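Local coordinates for protein acetyl xylan esterase (Paenibacillus sp. R4, PDB 6AGQ) that probably hydrolyses acetyl ester groups on xylan, as a cold-active carbohydrate esterase of the alpha/beta-hydrolase clan, at residues E17-W28 against S251-R261. Numbering follows the deposited sequence.
Sequences ELTNETDFDLFW and SYFDGMNMASR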
loop_
_atom_site.group_PDB
_atom_site.type_symbol
_atom_site.label_atom_id
_atom_site.label_comp_id
_atom_site.label_asym_id
_atom_site.label_seq_id
_atom_site.Cartn_x
_atom_site.Cartn_y
_atom_site.Cartn_z
ATOM N N GLU A 17 15.356 -32.916 7.303
ATOM C CA GLU A 17 15.767 -33.718 8.471
ATOM C C GLU A 17 14.973 -33.325 9.738
ATOM O O GLU A 17 14.644 -32.150 9.962
ATOM C CB GLU A 17 17.325 -33.631 8.654
ATOM C CG GLU A 17 17.880 -33.332 10.061
ATOM C CD GLU A 17 19.426 -33.171 10.141
ATOM O OE1 GLU A 17 20.106 -32.850 9.136
ATOM O OE2 GLU A 17 19.992 -33.357 11.241
ATOM N N LEU A 18 14.622 -34.304 10.559
ATOM C CA LEU A 18 13.996 -33.975 11.839
ATOM C C LEU A 18 14.991 -33.227 12.775
ATOM O O LEU A 18 16.189 -33.449 12.768
ATOM C CB LEU A 18 13.412 -35.208 12.530
ATOM C CG LEU A 18 12.292 -35.926 11.764
ATOM C CD1 LEU A 18 11.979 -37.281 12.412
ATOM C CD2 LEU A 18 11.028 -35.065 11.690
ATOM N N THR A 19 14.445 -32.309 13.557
ATOM C CA THR A 19 15.202 -31.514 14.470
ATOM C C THR A 19 14.941 -31.925 15.904
ATOM O O THR A 19 15.441 -31.249 16.807
ATOM C CB THR A 19 14.765 -30.063 14.294
ATOM O OG1 THR A 19 13.359 -29.939 14.615
ATOM C CG2 THR A 19 15.031 -29.624 12.803
ATOM N N ASN A 20 14.112 -32.958 16.137
ATOM C CA ASN A 20 13.928 -33.418 17.519
ATOM C C ASN A 20 15.274 -33.791 18.181
ATOM O O ASN A 20 16.075 -34.517 17.603
ATOM C CB ASN A 20 12.914 -34.550 17.682
ATOM C CG ASN A 20 13.085 -35.723 16.688
ATOM O OD1 ASN A 20 12.117 -36.475 16.464
ATOM N ND2 ASN A 20 14.271 -35.890 16.104
ATOM N N GLU A 21 15.510 -33.241 19.368
ATOM C CA GLU A 21 16.652 -33.606 20.178
ATOM C C GLU A 21 16.445 -35.041 20.639
ATOM O O GLU A 21 15.320 -35.604 20.485
ATOM C CB GLU A 21 16.710 -32.725 21.421
ATOM C CG GLU A 21 16.865 -31.239 21.158
ATOM C CD GLU A 21 18.277 -30.866 20.768
ATOM O OE1 GLU A 21 19.151 -30.797 21.667
ATOM O OE2 GLU A 21 18.520 -30.616 19.573
ATOM N N THR A 22 17.492 -35.627 21.232
ATOM C CA THR A 22 17.438 -37.046 21.639
ATOM C C THR A 22 16.410 -37.300 22.707
ATOM O O THR A 22 15.786 -38.356 22.731
ATOM C CB THR A 22 18.743 -37.556 22.267
ATOM O OG1 THR A 22 19.837 -36.786 21.796
ATOM C CG2 THR A 22 18.932 -39.018 21.920
ATOM N N ASP A 23 16.257 -36.312 23.583
ATOM C CA ASP A 23 15.341 -36.370 24.713
ATOM C C ASP A 23 13.914 -35.780 24.430
ATOM O O ASP A 23 13.186 -35.432 25.378
ATOM C CB ASP A 23 16.007 -35.615 25.886
ATOM C CG ASP A 23 15.861 -34.090 25.751
ATOM O OD1 ASP A 23 15.671 -33.611 24.626
ATOM O OD2 ASP A 23 15.916 -33.368 26.738
ATOM N N PHE A 24 13.503 -35.672 23.157
ATOM C CA PHE A 24 12.115 -35.234 22.796
ATOM C C PHE A 24 11.052 -36.030 23.542
ATOM O O PHE A 24 10.166 -35.411 24.192
ATOM C CB PHE A 24 11.878 -35.340 21.293
ATOM C CG PHE A 24 10.582 -34.739 20.780
ATOM C CD1 PHE A 24 9.401 -35.516 20.703
ATOM C CD2 PHE A 24 10.565 -33.446 20.242
ATOM C CE1 PHE A 24 8.242 -34.992 20.173
ATOM C CE2 PHE A 24 9.388 -32.926 19.670
ATOM C CZ PHE A 24 8.232 -33.704 19.629
ATOM N N ASP A 25 11.119 -37.369 23.467
ATOM C CA ASP A 25 10.085 -38.187 24.148
ATOM C C ASP A 25 10.152 -38.070 25.674
ATOM O O ASP A 25 9.104 -37.904 26.352
ATOM C CB ASP A 25 10.081 -39.636 23.677
ATOM C CG ASP A 25 9.790 -39.752 22.177
ATOM O OD1 ASP A 25 8.907 -39.016 21.675
ATOM O OD2 ASP A 25 10.457 -40.555 21.477
ATOM N N LEU A 26 11.364 -38.084 26.213
ATOM C CA LEU A 26 11.537 -37.827 27.654
ATOM C C LEU A 26 10.955 -36.445 28.130
ATOM O O LEU A 26 10.253 -36.388 29.131
ATOM C CB LEU A 26 12.996 -37.967 28.060
ATOM C CG LEU A 26 13.326 -37.619 29.521
ATOM C CD1 LEU A 26 12.604 -38.600 30.429
ATOM C CD2 LEU A 26 14.840 -37.632 29.761
ATOM N N PHE A 27 11.262 -35.364 27.439
ATOM C CA PHE A 27 10.700 -34.031 27.800
ATOM C C PHE A 27 9.166 -34.097 27.881
ATOM O O PHE A 27 8.586 -33.604 28.862
ATOM C CB PHE A 27 11.127 -32.983 26.791
ATOM C CG PHE A 27 10.436 -31.665 26.951
ATOM C CD1 PHE A 27 10.933 -30.711 27.833
ATOM C CD2 PHE A 27 9.311 -31.360 26.201
ATOM C CE1 PHE A 27 10.291 -29.480 27.970
ATOM C CE2 PHE A 27 8.656 -30.149 26.331
ATOM C CZ PHE A 27 9.152 -29.200 27.210
ATOM N N TRP A 28 8.532 -34.723 26.873
ATOM C CA TRP A 28 7.099 -34.833 26.821
ATOM C C TRP A 28 6.478 -35.786 27.844
ATOM O O TRP A 28 5.403 -35.460 28.429
ATOM C CB TRP A 28 6.543 -35.069 25.403
ATOM C CG TRP A 28 6.612 -33.824 24.567
ATOM C CD1 TRP A 28 7.400 -33.607 23.461
ATOM C CD2 TRP A 28 5.870 -32.618 24.769
ATOM N NE1 TRP A 28 7.210 -32.350 23.004
ATOM C CE2 TRP A 28 6.283 -31.712 23.779
ATOM C CE3 TRP A 28 4.918 -32.209 25.717
ATOM C CZ2 TRP A 28 5.759 -30.423 23.672
ATOM C CZ3 TRP A 28 4.413 -30.918 25.637
ATOM C CH2 TRP A 28 4.861 -30.028 24.635
ATOM N N SER A 251 12.148 -26.709 18.626
ATOM C CA SER A 251 12.102 -28.066 18.065
ATOM C C SER A 251 11.177 -29.060 18.842
ATOM O O SER A 251 10.527 -29.916 18.256
ATOM C CB SER A 251 13.560 -28.623 17.963
ATOM O OG SER A 251 14.090 -28.859 19.304
ATOM N N TYR A 252 11.113 -28.916 20.156
ATOM C CA TYR A 252 10.179 -29.681 21.014
ATOM C C TYR A 252 8.711 -29.479 20.681
ATOM O O TYR A 252 7.896 -30.340 21.013
ATOM C CB TYR A 252 10.404 -29.353 22.492
ATOM C CG TYR A 252 11.747 -29.838 22.998
ATOM C CD1 TYR A 252 11.909 -31.152 23.465
ATOM C CD2 TYR A 252 12.857 -29.001 22.998
ATOM C CE1 TYR A 252 13.148 -31.597 23.921
ATOM C CE2 TYR A 252 14.090 -29.439 23.459
ATOM C CZ TYR A 252 14.234 -30.725 23.913
ATOM O OH TYR A 252 15.484 -31.159 24.338
ATOM N N PHE A 253 8.395 -28.377 20.002
ATOM C CA PHE A 253 7.023 -27.997 19.697
ATOM C C PHE A 253 6.729 -28.010 18.200
ATOM O O PHE A 253 5.614 -27.633 17.756
ATOM C CB PHE A 253 6.747 -26.618 20.301
ATOM C CG PHE A 253 7.149 -26.528 21.674
ATOM C CD1 PHE A 253 6.306 -26.991 22.675
ATOM C CD2 PHE A 253 8.399 -26.037 22.016
ATOM C CE1 PHE A 253 6.727 -27.006 23.988
ATOM C CE2 PHE A 253 8.833 -26.069 23.311
ATOM C CZ PHE A 253 7.974 -26.500 24.298
ATOM N N ASP A 254 7.694 -28.466 17.404
ATOM C CA ASP A 254 7.607 -28.340 15.957
ATOM C C ASP A 254 6.686 -29.431 15.375
ATOM O O ASP A 254 6.926 -30.624 15.540
ATOM C CB ASP A 254 8.986 -28.392 15.314
ATOM C CG ASP A 254 8.998 -27.856 13.877
ATOM O OD1 ASP A 254 8.186 -28.317 13.028
ATOM O OD2 ASP A 254 9.842 -26.972 13.597
ATOM N N GLY A 255 5.642 -29.002 14.668
ATOM C CA GLY A 255 4.697 -29.940 14.046
ATOM C C GLY A 255 5.316 -31.002 13.134
ATOM O O GLY A 255 4.797 -32.098 13.031
ATOM N N MET A 256 6.409 -30.681 12.473
ATOM C CA MET A 256 7.170 -31.670 11.707
ATOM C C MET A 256 7.694 -32.847 12.580
ATOM O O MET A 256 7.593 -34.023 12.218
ATOM C CB MET A 256 8.324 -30.934 11.054
ATOM C CG MET A 256 9.306 -31.773 10.256
ATOM S SD MET A 256 10.420 -30.604 9.464
ATOM C CE MET A 256 11.649 -30.273 10.732
ATOM N N ASN A 257 8.226 -32.535 13.753
ATOM C CA ASN A 257 8.569 -33.577 14.718
ATOM C C ASN A 257 7.357 -34.297 15.323
ATOM O O ASN A 257 7.477 -35.499 15.594
ATOM C CB ASN A 257 9.454 -33.002 15.843
ATOM C CG ASN A 257 10.749 -32.464 15.320
ATOM O OD1 ASN A 257 11.335 -33.015 14.371
ATOM N ND2 ASN A 257 11.221 -31.383 15.925
ATOM N N MET A 258 6.236 -33.572 15.623
ATOM C CA MET A 258 4.985 -34.248 16.015
ATOM C C MET A 258 4.446 -35.212 14.948
ATOM O O MET A 258 4.028 -36.352 15.270
ATOM C CB MET A 258 3.842 -33.230 16.287
ATOM C CG MET A 258 4.131 -32.249 17.387
ATOM S SD MET A 258 4.441 -33.154 18.878
ATOM C CE MET A 258 5.010 -31.768 19.877
ATOM N N ALA A 259 4.438 -34.750 13.694
ATOM C CA ALA A 259 3.975 -35.577 12.516
ATOM C C ALA A 259 4.617 -36.950 12.442
ATOM O O ALA A 259 3.991 -37.925 12.077
ATOM C CB ALA A 259 4.248 -34.865 11.198
ATOM N N SER A 260 5.875 -37.004 12.846
ATOM C CA SER A 260 6.662 -38.251 12.844
ATOM C C SER A 260 6.123 -39.297 13.866
ATOM O O SER A 260 6.454 -40.460 13.788
ATOM C CB SER A 260 8.110 -37.857 13.154
ATOM O OG SER A 260 8.766 -38.886 13.798
ATOM N N ARG A 261 5.329 -38.856 14.850
ATOM C CA ARG A 261 4.714 -39.765 15.846
ATOM C C ARG A 261 3.197 -39.963 15.714
ATOM O O ARG A 261 2.637 -40.643 16.539
ATOM C CB ARG A 261 5.067 -39.279 17.254
ATOM C CG ARG A 261 6.560 -39.375 17.551
ATOM C CD ARG A 261 7.088 -38.055 18.048
ATOM N NE ARG A 261 8.414 -38.209 18.605
ATOM C CZ ARG A 261 9.550 -37.738 18.092
ATOM N NH1 ARG A 261 9.571 -37.042 16.963
ATOM N NH2 ARG A 261 10.701 -37.948 18.750
HETATM O O HOH W 1 13.361 -31.345 20.360
HETATM O O HOH W 2 13.861 -37.652 19.312
#
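Phe24 has the guanidinium of Arg261 lying obliquely over one ring face, toward the rim, its CD1 3.4 Å from Arg261 NH2 with the two planes 37° apart, while Trp28 CD1 lies over the opposite face. Ser251 O and Met258 SD both sit at the ring's edge, the latter a Met-aromatic contact. The ring reaches this slot because CG stands anti to the backbone N (chi1 -172°).

Arg261 grips by its edge. NH1 donates to Asn20 OD1, which lies in the guanidinium plane, at 2.7 Å, and also to Asn257 O, whereas NE meets the syn lone pair of Asp25 OD1 in a salt bridge of 3.2 Å. With an alanine here, Asp25 OD1 and Asn20 OD1 would probably lose their guanidinium partner and one face of Phe24 its cover.

The Asn257 amide both accepts and donates: OD1 accepts from Thr19 N on a lone pair, and ND2 donates to Thr19 OG1 (2.9 Å) and to Ser251 O (2.8 Å). Both ND2 acceptors lie close to the amide plane, which fixes the amide's rotation and ties the 17-23 loop to the turn 251-254.

Farther along, Tyr252 OH gives a very short bond to Asp23 OD1 (2.5 Å), and Trp28 NE1 donates in its ring plane to Tyr252 O (2.9 Å).

The segment axes 24-28 and 255-259 come within 12.9 Å, at 96°, so loops and side chains bridge them. Phe253 and Met258 continue the packing onto helix 153-170, Trp28 and Met258 touch Leu197 of helix 186-197, and Met256 reaches helix 279-286, joining the N-terminal segment to helices around the central sheet.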